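Local coordinates for hypothetical protein PA2201 (Pseudomonas aeruginosa, PDB 2FEF), which is of unknown function but is probably an immunity protein that protects the bacterium against a PoNe-type DNase toxin, at residues B[147-155]-B[173-184]; B[202-210]-B[222-230]. All coordinates share one frame; numbering follows the deposited sequence.

Contact 1: residues B[147-155]-B[173-184]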
loop_
_atom_site.group_PDB
_atom_site.type_symbol
_atom_site.label_atom_id
_atom_site.label_comp_id
_atom_site.label_asym_id
_atom_site.label_seq_id
_atom_site.Cartn_x
_atom_site.Cartn_y
_atom_site.Cartn_z
ATOM N N PRO B 147 -5.499 7.149 22.306
ATOM C CA PRO B 147 -6.298 5.924 22.089
ATOM C C PRO B 147 -5.453 4.651 21.876
ATOM O O PRO B 147 -5.907 3.597 22.206
ATOM C CB PRO B 147 -7.083 6.228 20.820
ATOM C CG PRO B 147 -7.218 7.746 20.810
ATOM C CD PRO B 147 -5.846 8.196 21.325
ATOM N N PHE B 148 -4.258 4.739 21.276
ATOM C CA PHE B 148 -3.437 3.507 21.156
ATOM C C PHE B 148 -2.950 3.039 22.505
ATOM O O PHE B 148 -2.768 1.823 22.729
ATOM C CB PHE B 148 -2.189 3.739 20.246
ATOM C CG PHE B 148 -2.542 4.026 18.820
ATOM C CD1 PHE B 148 -2.931 3.004 17.968
ATOM C CD2 PHE B 148 -2.442 5.335 18.313
ATOM C CE1 PHE B 148 -3.253 3.261 16.609
ATOM C CE2 PHE B 148 -2.744 5.622 16.933
ATOM C CZ PHE B 148 -3.160 4.582 16.099
ATOM N N ALA B 149 -2.670 3.989 23.409
ATOM C CA ALA B 149 -2.208 3.596 24.758
ATOM C C ALA B 149 -3.404 2.990 25.533
ATOM O O ALA B 149 -3.263 1.976 26.240
ATOM C CB ALA B 149 -1.619 4.785 25.511
ATOM N N LEU B 150 -4.573 3.603 25.376
ATOM C CA LEU B 150 -5.819 3.068 25.973
ATOM C C LEU B 150 -6.026 1.633 25.481
ATOM O O LEU B 150 -6.270 0.734 26.289
ATOM C CB LEU B 150 -7.043 3.938 25.581
ATOM C CG LEU B 150 -8.414 3.352 25.991
ATOM C CD1 LEU B 150 -8.459 3.219 27.514
ATOM C CD2 LEU B 150 -9.481 4.293 25.468
ATOM N N GLN B 151 -5.933 1.420 24.158
ATOM C CA GLN B 151 -6.118 0.074 23.602
ATOM C C GLN B 151 -5.097 -0.917 24.205
ATOM O O GLN B 151 -5.446 -2.033 24.588
ATOM C CB GLN B 151 -5.933 0.069 22.060
ATOM C CG GLN B 151 -6.315 -1.316 21.464
ATOM C CD GLN B 151 -5.786 -1.529 20.071
ATOM O OE1 GLN B 151 -4.582 -1.747 19.882
ATOM N NE2 GLN B 151 -6.684 -1.500 19.083
ATOM N N LEU B 152 -3.831 -0.512 24.265
ATOM C CA LEU B 152 -2.788 -1.431 24.749
ATOM C C LEU B 152 -3.059 -1.872 26.188
ATOM O O LEU B 152 -2.910 -3.065 26.510
ATOM C CB LEU B 152 -1.400 -0.786 24.639
ATOM C CG LEU B 152 -0.880 -0.796 23.198
ATOM C CD1 LEU B 152 0.364 0.173 23.173
ATOM C CD2 LEU B 152 -0.535 -2.205 22.765
ATOM N N LEU B 153 -3.445 -0.937 27.053
ATOM C CA LEU B 153 -3.652 -1.296 28.461
ATOM C C LEU B 153 -4.992 -1.986 28.630
ATOM O O LEU B 153 -5.050 -3.053 29.230
ATOM C CB LEU B 153 -3.507 -0.085 29.408
ATOM C CG LEU B 153 -2.064 0.231 29.828
ATOM C CD1 LEU B 153 -1.097 0.336 28.619
ATOM C CD2 LEU B 153 -1.981 1.473 30.669
ATOM N N ALA B 154 -6.063 -1.396 28.081
ATOM C CA ALA B 154 -7.409 -1.987 28.286
ATOM C C ALA B 154 -7.542 -3.362 27.633
ATOM O O ALA B 154 -8.158 -4.285 28.223
ATOM C CB ALA B 154 -8.504 -1.026 27.769
HETATM N N MSE B 155 -6.924 -3.535 26.451
HETATM C CA MSE B 155 -7.085 -4.816 25.756
HETATM C C MSE B 155 -6.172 -5.818 26.406
HETATM O O MSE B 155 -6.467 -6.987 26.413
HETATM C CB MSE B 155 -6.877 -4.742 24.229
HETATM C CG MSE B 155 -7.884 -3.833 23.422
HETATM SE SE MSE B 155 -9.772 -4.262 23.969
HETATM C CE MSE B 155 -10.145 -2.907 25.256
ATOM N N LEU B 173 5.539 3.858 26.651
ATOM C CA LEU B 173 4.964 5.102 27.172
ATOM C C LEU B 173 5.953 5.917 27.994
ATOM O O LEU B 173 5.671 7.074 28.300
ATOM C CB LEU B 173 3.685 4.836 28.013
ATOM C CG LEU B 173 2.630 3.895 27.449
ATOM C CD1 LEU B 173 1.389 3.857 28.399
ATOM C CD2 LEU B 173 2.208 4.254 26.056
ATOM N N GLN B 174 7.074 5.293 28.384
ATOM C CA GLN B 174 8.081 5.898 29.277
ATOM C C GLN B 174 7.419 6.444 30.540
ATOM O O GLN B 174 7.738 7.547 31.009
ATOM C CB GLN B 174 8.907 6.976 28.550
ATOM C CG GLN B 174 9.632 6.456 27.317
ATOM C CD GLN B 174 10.558 7.494 26.675
ATOM O OE1 GLN B 174 10.701 8.621 27.160
ATOM N NE2 GLN B 174 11.185 7.111 25.579
ATOM N N PHE B 175 6.474 5.660 31.078
ATOM C CA PHE B 175 5.745 5.995 32.290
ATOM C C PHE B 175 4.993 7.322 32.259
ATOM O O PHE B 175 4.628 7.846 33.300
ATOM C CB PHE B 175 6.640 5.884 33.545
ATOM C CG PHE B 175 6.799 4.472 34.047
ATOM C CD1 PHE B 175 5.819 3.890 34.853
ATOM C CD2 PHE B 175 7.923 3.740 33.738
ATOM C CE1 PHE B 175 5.974 2.590 35.328
ATOM C CE2 PHE B 175 8.089 2.438 34.207
ATOM C CZ PHE B 175 7.113 1.861 34.981
ATOM N N ASP B 176 4.730 7.844 31.068
ATOM C CA ASP B 176 3.966 9.100 30.938
ATOM C C ASP B 176 2.470 8.738 30.860
ATOM O O ASP B 176 1.838 8.830 29.814
ATOM C CB ASP B 176 4.439 9.886 29.700
ATOM C CG ASP B 176 3.919 11.348 29.660
ATOM O OD1 ASP B 176 3.385 11.860 30.665
ATOM O OD2 ASP B 176 4.056 11.979 28.592
ATOM N N THR B 177 1.930 8.326 31.997
ATOM C CA THR B 177 0.581 7.837 32.099
ATOM C C THR B 177 -0.226 8.831 32.938
ATOM O O THR B 177 0.352 9.541 33.784
ATOM C CB THR B 177 0.570 6.469 32.807
ATOM O OG1 THR B 177 1.371 6.548 33.996
ATOM C CG2 THR B 177 1.152 5.391 31.901
ATOM N N ASP B 178 -1.538 8.890 32.687
ATOM C CA ASP B 178 -2.464 9.695 33.481
ATOM C C ASP B 178 -3.333 8.827 34.393
ATOM O O ASP B 178 -3.067 7.631 34.536
ATOM C CB ASP B 178 -3.309 10.617 32.573
ATOM C CG ASP B 178 -4.400 9.882 31.797
ATOM O OD1 ASP B 178 -4.332 8.638 31.610
ATOM O OD2 ASP B 178 -5.336 10.582 31.330
ATOM N N ARG B 179 -4.364 9.407 35.009
ATOM C CA ARG B 179 -5.107 8.693 36.045
ATOM C C ARG B 179 -5.712 7.386 35.519
ATOM O O ARG B 179 -5.519 6.318 36.110
ATOM C CB ARG B 179 -6.197 9.568 36.649
ATOM C CG ARG B 179 -7.004 8.851 37.775
ATOM C CD ARG B 179 -7.890 9.816 38.526
ATOM N NE ARG B 179 -7.142 10.619 39.482
ATOM C CZ ARG B 179 -7.682 11.569 40.248
ATOM N NH1 ARG B 179 -8.976 11.841 40.146
ATOM N NH2 ARG B 179 -6.925 12.247 41.111
ATOM N N LEU B 180 -6.416 7.478 34.398
ATOM C CA LEU B 180 -7.045 6.287 33.806
ATOM C C LEU B 180 -6.023 5.205 33.436
ATOM O O LEU B 180 -6.200 4.037 33.788
ATOM C CB LEU B 180 -7.929 6.638 32.592
ATOM C CG LEU B 180 -8.478 5.422 31.821
ATOM C CD1 LEU B 180 -9.429 4.557 32.670
ATOM C CD2 LEU B 180 -9.140 5.840 30.521
ATOM N N LEU B 181 -4.955 5.591 32.748
ATOM C CA LEU B 181 -3.940 4.599 32.367
ATOM C C LEU B 181 -3.313 3.962 33.614
ATOM O O LEU B 181 -3.037 2.747 33.619
ATOM C CB LEU B 181 -2.843 5.200 31.455
ATOM C CG LEU B 181 -3.283 5.677 30.056
ATOM C CD1 LEU B 181 -2.101 6.331 29.268
ATOM C CD2 LEU B 181 -4.023 4.558 29.248
ATOM N N ASP B 182 -3.094 4.764 34.661
ATOM C CA ASP B 182 -2.620 4.220 35.940
ATOM C C ASP B 182 -3.593 3.215 36.581
ATOM O O ASP B 182 -3.152 2.153 37.053
ATOM C CB ASP B 182 -2.266 5.326 36.943
ATOM C CG ASP B 182 -0.948 6.039 36.607
ATOM O OD1 ASP B 182 -0.223 5.591 35.693
ATOM O OD2 ASP B 182 -0.640 7.051 37.285
ATOM N N TYR B 183 -4.894 3.522 36.596
ATOM C CA TYR B 183 -5.905 2.542 37.031
ATOM C C TYR B 183 -5.902 1.267 36.198
ATOM O O TYR B 183 -5.973 0.174 36.756
ATOM C CB TYR B 183 -7.310 3.153 37.062
ATOM C CG TYR B 183 -7.602 3.830 38.383
ATOM C CD1 TYR B 183 -7.030 5.053 38.696
ATOM C CD2 TYR B 183 -8.472 3.247 39.308
ATOM C CE1 TYR B 183 -7.292 5.686 39.911
ATOM C CE2 TYR B 183 -8.747 3.875 40.528
ATOM C CZ TYR B 183 -8.143 5.097 40.816
ATOM O OH TYR B 183 -8.382 5.730 42.012
ATOM N N LEU B 184 -5.826 1.405 34.871
ATOM C CA LEU B 184 -5.803 0.229 33.985
ATOM C C LEU B 184 -4.579 -0.653 34.201
ATOM O O LEU B 184 -4.675 -1.870 34.127
ATOM C CB LEU B 184 -5.926 0.633 32.516
ATOM C CG LEU B 184 -7.276 1.268 32.139
ATOM C CD1 LEU B 184 -7.288 1.696 30.674
ATOM C CD2 LEU B 184 -8.433 0.283 32.456
#

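Contact 2: residues B[202-210]-B[222-230]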
loop_
_atom_site.group_PDB
_atom_site.type_symbol
_atom_site.label_atom_id
_atom_site.label_comp_id
_atom_site.label_asym_id
_atom_site.label_seq_id
_atom_site.Cartn_x
_atom_site.Cartn_y
_atom_site.Cartn_z
ATOM N N ARG B 202 -12.196 15.298 27.906
ATOM C CA ARG B 202 -13.398 14.884 27.156
ATOM C C ARG B 202 -12.986 13.650 26.337
ATOM O O ARG B 202 -12.269 13.784 25.368
ATOM C CB ARG B 202 -13.807 16.005 26.192
ATOM C CG ARG B 202 -14.612 17.172 26.799
ATOM C CD ARG B 202 -13.959 17.911 27.966
ATOM N NE ARG B 202 -12.761 18.695 27.631
ATOM C CZ ARG B 202 -12.299 19.715 28.364
ATOM N NH1 ARG B 202 -11.195 20.349 27.994
ATOM N NH2 ARG B 202 -12.935 20.102 29.470
ATOM N N PRO B 203 -13.471 12.453 26.688
ATOM C CA PRO B 203 -14.484 12.112 27.694
ATOM C C PRO B 203 -13.999 11.805 29.115
ATOM O O PRO B 203 -14.809 11.707 30.025
ATOM C CB PRO B 203 -15.102 10.835 27.113
ATOM C CG PRO B 203 -13.959 10.116 26.454
ATOM C CD PRO B 203 -13.037 11.258 25.920
ATOM N N PHE B 204 -12.700 11.622 29.293
ATOM C CA PHE B 204 -12.205 10.923 30.476
ATOM C C PHE B 204 -12.296 11.642 31.831
ATOM O O PHE B 204 -12.233 10.994 32.876
ATOM C CB PHE B 204 -10.791 10.406 30.211
ATOM C CG PHE B 204 -10.688 9.546 28.992
ATOM C CD1 PHE B 204 -9.977 9.986 27.877
ATOM C CD2 PHE B 204 -11.303 8.285 28.952
ATOM C CE1 PHE B 204 -9.891 9.188 26.723
ATOM C CE2 PHE B 204 -11.175 7.476 27.826
ATOM C CZ PHE B 204 -10.503 7.927 26.721
ATOM N N GLY B 205 -12.450 12.969 31.813
ATOM C CA GLY B 205 -12.701 13.728 33.044
ATOM C C GLY B 205 -13.992 13.318 33.735
ATOM O O GLY B 205 -14.130 13.502 34.943
ATOM N N GLN B 206 -14.923 12.743 32.969
ATOM C CA GLN B 206 -16.230 12.288 33.480
ATOM C C GLN B 206 -16.145 11.009 34.324
ATOM O O GLN B 206 -17.162 10.564 34.872
ATOM C CB GLN B 206 -17.235 12.102 32.320
ATOM C CG GLN B 206 -17.508 13.406 31.531
ATOM C CD GLN B 206 -18.198 14.453 32.383
ATOM O OE1 GLN B 206 -17.639 15.515 32.663
ATOM N NE2 GLN B 206 -19.404 14.146 32.829
ATOM N N LEU B 207 -14.938 10.438 34.413
ATOM C CA LEU B 207 -14.624 9.326 35.315
ATOM C C LEU B 207 -14.247 9.779 36.729
ATOM O O LEU B 207 -14.094 8.938 37.634
ATOM C CB LEU B 207 -13.495 8.460 34.737
ATOM C CG LEU B 207 -13.798 7.708 33.422
ATOM C CD1 LEU B 207 -12.587 6.975 32.871
ATOM C CD2 LEU B 207 -14.933 6.718 33.611
ATOM N N ARG B 208 -14.121 11.096 36.911
ATOM C CA ARG B 208 -13.699 11.710 38.182
ATOM C C ARG B 208 -14.501 11.245 39.380
ATOM O O ARG B 208 -13.916 10.923 40.405
ATOM C CB ARG B 208 -13.704 13.244 38.095
ATOM C CG ARG B 208 -13.301 13.973 39.372
ATOM C CD ARG B 208 -12.797 15.376 39.045
ATOM N NE ARG B 208 -12.993 16.314 40.148
ATOM C CZ ARG B 208 -12.266 17.415 40.362
ATOM N NH1 ARG B 208 -11.254 17.741 39.555
ATOM N NH2 ARG B 208 -12.551 18.196 41.402
ATOM N N ALA B 209 -15.819 11.171 39.240
ATOM C CA ALA B 209 -16.692 10.681 40.314
ATOM C C ALA B 209 -16.363 9.238 40.690
ATOM O O ALA B 209 -16.289 8.901 41.876
ATOM C CB ALA B 209 -18.158 10.798 39.918
ATOM N N PHE B 210 -16.159 8.397 39.677
ATOM C CA PHE B 210 -15.861 6.986 39.901
ATOM C C PHE B 210 -14.509 6.797 40.623
ATOM O O PHE B 210 -14.383 5.977 41.545
ATOM C CB PHE B 210 -15.894 6.217 38.572
ATOM C CG PHE B 210 -15.315 4.832 38.660
ATOM C CD1 PHE B 210 -16.085 3.779 39.113
ATOM C CD2 PHE B 210 -13.991 4.591 38.302
ATOM C CE1 PHE B 210 -15.550 2.509 39.204
ATOM C CE2 PHE B 210 -13.453 3.312 38.396
ATOM C CZ PHE B 210 -14.240 2.274 38.844
ATOM N N LEU B 222 -20.592 3.880 36.661
ATOM C CA LEU B 222 -20.128 4.077 35.283
ATOM C C LEU B 222 -21.252 4.057 34.256
ATOM O O LEU B 222 -21.012 4.291 33.065
ATOM C CB LEU B 222 -19.056 3.040 34.932
ATOM C CG LEU B 222 -17.732 3.274 35.674
ATOM C CD1 LEU B 222 -16.712 2.136 35.428
ATOM C CD2 LEU B 222 -17.073 4.635 35.326
ATOM N N ALA B 223 -22.476 3.789 34.712
ATOM C CA ALA B 223 -23.600 3.754 33.779
ATOM C C ALA B 223 -23.895 5.129 33.112
ATOM O O ALA B 223 -24.049 5.184 31.891
ATOM C CB ALA B 223 -24.856 3.116 34.414
ATOM N N PRO B 224 -23.949 6.239 33.891
ATOM C CA PRO B 224 -24.084 7.563 33.256
ATOM C C PRO B 224 -22.955 7.899 32.268
ATOM O O PRO B 224 -23.225 8.487 31.217
ATOM C CB PRO B 224 -24.080 8.527 34.455
ATOM C CG PRO B 224 -24.713 7.704 35.568
ATOM C CD PRO B 224 -24.003 6.364 35.363
ATOM N N TYR B 225 -21.731 7.499 32.591
ATOM C CA TYR B 225 -20.584 7.646 31.688
ATOM C C TYR B 225 -20.794 6.937 30.349
ATOM O O TYR B 225 -20.565 7.540 29.291
ATOM C CB TYR B 225 -19.284 7.178 32.370
ATOM C CG TYR B 225 -18.041 7.296 31.493
ATOM C CD1 TYR B 225 -17.366 8.500 31.379
ATOM C CD2 TYR B 225 -17.538 6.167 30.786
ATOM C CE1 TYR B 225 -16.208 8.599 30.580
ATOM C CE2 TYR B 225 -16.382 6.255 29.995
ATOM C CZ TYR B 225 -15.726 7.482 29.901
ATOM O OH TYR B 225 -14.591 7.580 29.098
ATOM N N LEU B 226 -21.224 5.668 30.382
ATOM C CA LEU B 226 -21.519 4.945 29.147
ATOM C C LEU B 226 -22.650 5.587 28.336
ATOM O O LEU B 226 -22.590 5.608 27.107
ATOM C CB LEU B 226 -21.901 3.478 29.426
ATOM C CG LEU B 226 -20.788 2.476 29.688
ATOM C CD1 LEU B 226 -21.352 1.099 29.950
ATOM C CD2 LEU B 226 -19.831 2.445 28.473
ATOM N N GLN B 227 -23.701 6.056 29.009
ATOM C CA GLN B 227 -24.826 6.684 28.313
ATOM C C GLN B 227 -24.421 7.986 27.641
ATOM O O GLN B 227 -24.737 8.203 26.471
ATOM C CB GLN B 227 -26.009 6.942 29.264
ATOM C CG GLN B 227 -27.257 7.651 28.604
ATOM C CD GLN B 227 -27.869 6.858 27.456
ATOM O OE1 GLN B 227 -27.642 5.653 27.331
ATOM N NE2 GLN B 227 -28.639 7.537 26.597
ATOM N N SER B 228 -23.725 8.849 28.384
ATOM C CA SER B 228 -23.422 10.181 27.902
ATOM C C SER B 228 -22.199 10.222 26.987
ATOM O O SER B 228 -22.222 10.925 25.972
ATOM C CB SER B 228 -23.272 11.154 29.072
ATOM O OG SER B 228 -21.991 11.059 29.667
ATOM N N GLN B 229 -21.147 9.461 27.308
ATOM C CA GLN B 229 -19.925 9.590 26.524
ATOM C C GLN B 229 -19.831 8.629 25.340
ATOM O O GLN B 229 -18.971 8.793 24.473
ATOM C CB GLN B 229 -18.659 9.539 27.420
ATOM C CG GLN B 229 -18.592 10.628 28.529
ATOM C CD GLN B 229 -18.834 12.018 27.992
ATOM O OE1 GLN B 229 -18.182 12.454 27.025
ATOM N NE2 GLN B 229 -19.797 12.717 28.588
ATOM N N TYR B 230 -20.732 7.639 25.291
ATOM C CA TYR B 230 -20.705 6.680 24.197
ATOM C C TYR B 230 -22.023 6.745 23.463
ATOM O O TYR B 230 -22.054 7.211 22.345
ATOM C CB TYR B 230 -20.389 5.257 24.682
ATOM C CG TYR B 230 -18.935 5.105 24.963
ATOM C CD1 TYR B 230 -18.391 5.512 26.185
ATOM C CD2 TYR B 230 -18.066 4.651 23.961
ATOM C CE1 TYR B 230 -17.001 5.435 26.418
ATOM C CE2 TYR B 230 -16.689 4.550 24.189
ATOM C CZ TYR B 230 -16.167 4.953 25.403
ATOM O OH TYR B 230 -14.821 4.834 25.599
HETATM O O HOH W 1 -21.414 11.385 32.628
#

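Contact 1: residues B[147-155]-B[173-184]
Leucine-rich packing of two nearly parallel helices is the motif at work where Leu-150, Leu-153 and Ala-154 of helix 146-158 meet Leu-181 and Leu-184 of helix 179-189, in an all-helical chain. The short axes run 20° apart and approach to 9.6 Å, and Leu-173, which opens the type I' turn 173-176, adds a further side chain. Leu-153 has the largest share of the contact. Its CG lies anti to the carbonyl carbon (chi1 -84°), and the side chain crosses that of Leu-181 at about a right angle; the branch CD2 comes to 3.4 Å from Leu-181 O and also rests against Leu-181 CB. Lower down the same side chain, Leu-153 CB faces Leu-184 CB at 4.0 Å, where the two backbones draw closest. Leu-150 reaches across by a different route: with CG anti to the backbone N (chi1 172°), it brings CD1 to 3.7 Å from Leu-184 CD1 and 4.0 Å from Leu-180 CD2. Ala-149 offers just a methyl, and both Leu-173 CD2, at 3.9 Å, and Leu-181 CD1 settle against it. Leu-181 CD2 bears on the backbone at Leu-150 CA. Polar work is left to the start of the second helix: Asp-178 is its N-cap, OD1 accepting a weak but nearly straight bond from Leu-181 N, 3.3 Å long, and also hydrogen-bonding Tyr-146 OH at the first residue of helix 146-158. Thr-177 OG1 donates to Asp-182 OD1 on the syn side of the carboxylate. Since no hydrogen bond crosses between the segments and every touching residue is buried, the helices are held together by the fit of methyl groups, while the capping aspartate ties the two helix starts together beside that apolar seam.

Contact 2: residues B[202-210]-B[222-230]
Tyr-225 lays its ring between Leu-207 on one face and its own helix on the other, and the remaining side chains are arranged round that ring. Leu-207 CD2 stands 3.6 Å from the ring centroid, only 4° off the normal, a CH-pi contact almost exactly over the centre. On the opposite face lies Gln-229 CB, displaced toward the rim. The edge is met near its plane by Pro-203 O, 3.5 Å from Tyr-225 CE1, and by Gln-206 CB, 3.7 Å from Tyr-225 CD1. What sends the ring across is the first torsion of Tyr-225, CG anti to the backbone N at 180°. Its OH thereby arrives obliquely at the Phe-204 ring, 3.4 Å from Phe-204 CD2, and hydrogen-bonds to Glu-259, which also binds Tyr-230 OH.

A second CH-pi contact repeats the theme: Leu-222 CD1 sits 4.1 Å from the centroid of the Phe-210 ring, over its face. The other branch, Leu-222 CD2, presses on Leu-207 CD2 at 3.4 Å, tighter than usual van der Waals contact, so the same methyl, Leu-207 CD2, meets both the Tyr-225 face and Leu-222. At the more exposed margin, Gln-206 and Gln-229, both bent at chi2, cross at about a right angle with amide planes 51° apart; Gln-206 CG touches Gln-229 NE2, which donates to Ser-228 OG at 3.0 Å. A water joins that hydroxyl to Gln-206 NE2, the latter bond weak.

The contact thus fastens the irregular run 202-210, with its cis peptide before Pro-203 and its 3-10 turn, to helix 223-234. Helix 258-267 packs against both segments, Glu-259 touching Phe-204 and Val-260 touching Leu-222 and Tyr-225, while helix 179-189 meets Phe-204 and Leu-207.

How the contacts relate
The two contacts follow one another along the chain, and their centres lie about 17 Å apart, yet the two share one apolar interior. Helix 179-189 is the bridge: Leu-180 of contact 1 sets its CD2 3.6 Å from Phe-204 CD2 and its CD1 4.0 Å from Leu-207 CD1. Leu-150 CD2 reaches Phe-204 CZ as well, at 4.0 Å. Helix 258-267 touches both contacts, meeting contact 1 through Ala-262 at Leu-184. The centre of contact 1 lies about 9 Å from the centre of the chain, that of contact 2 about 19 Å, so packing continues outward from the middle of the protein; no active site has been assigned.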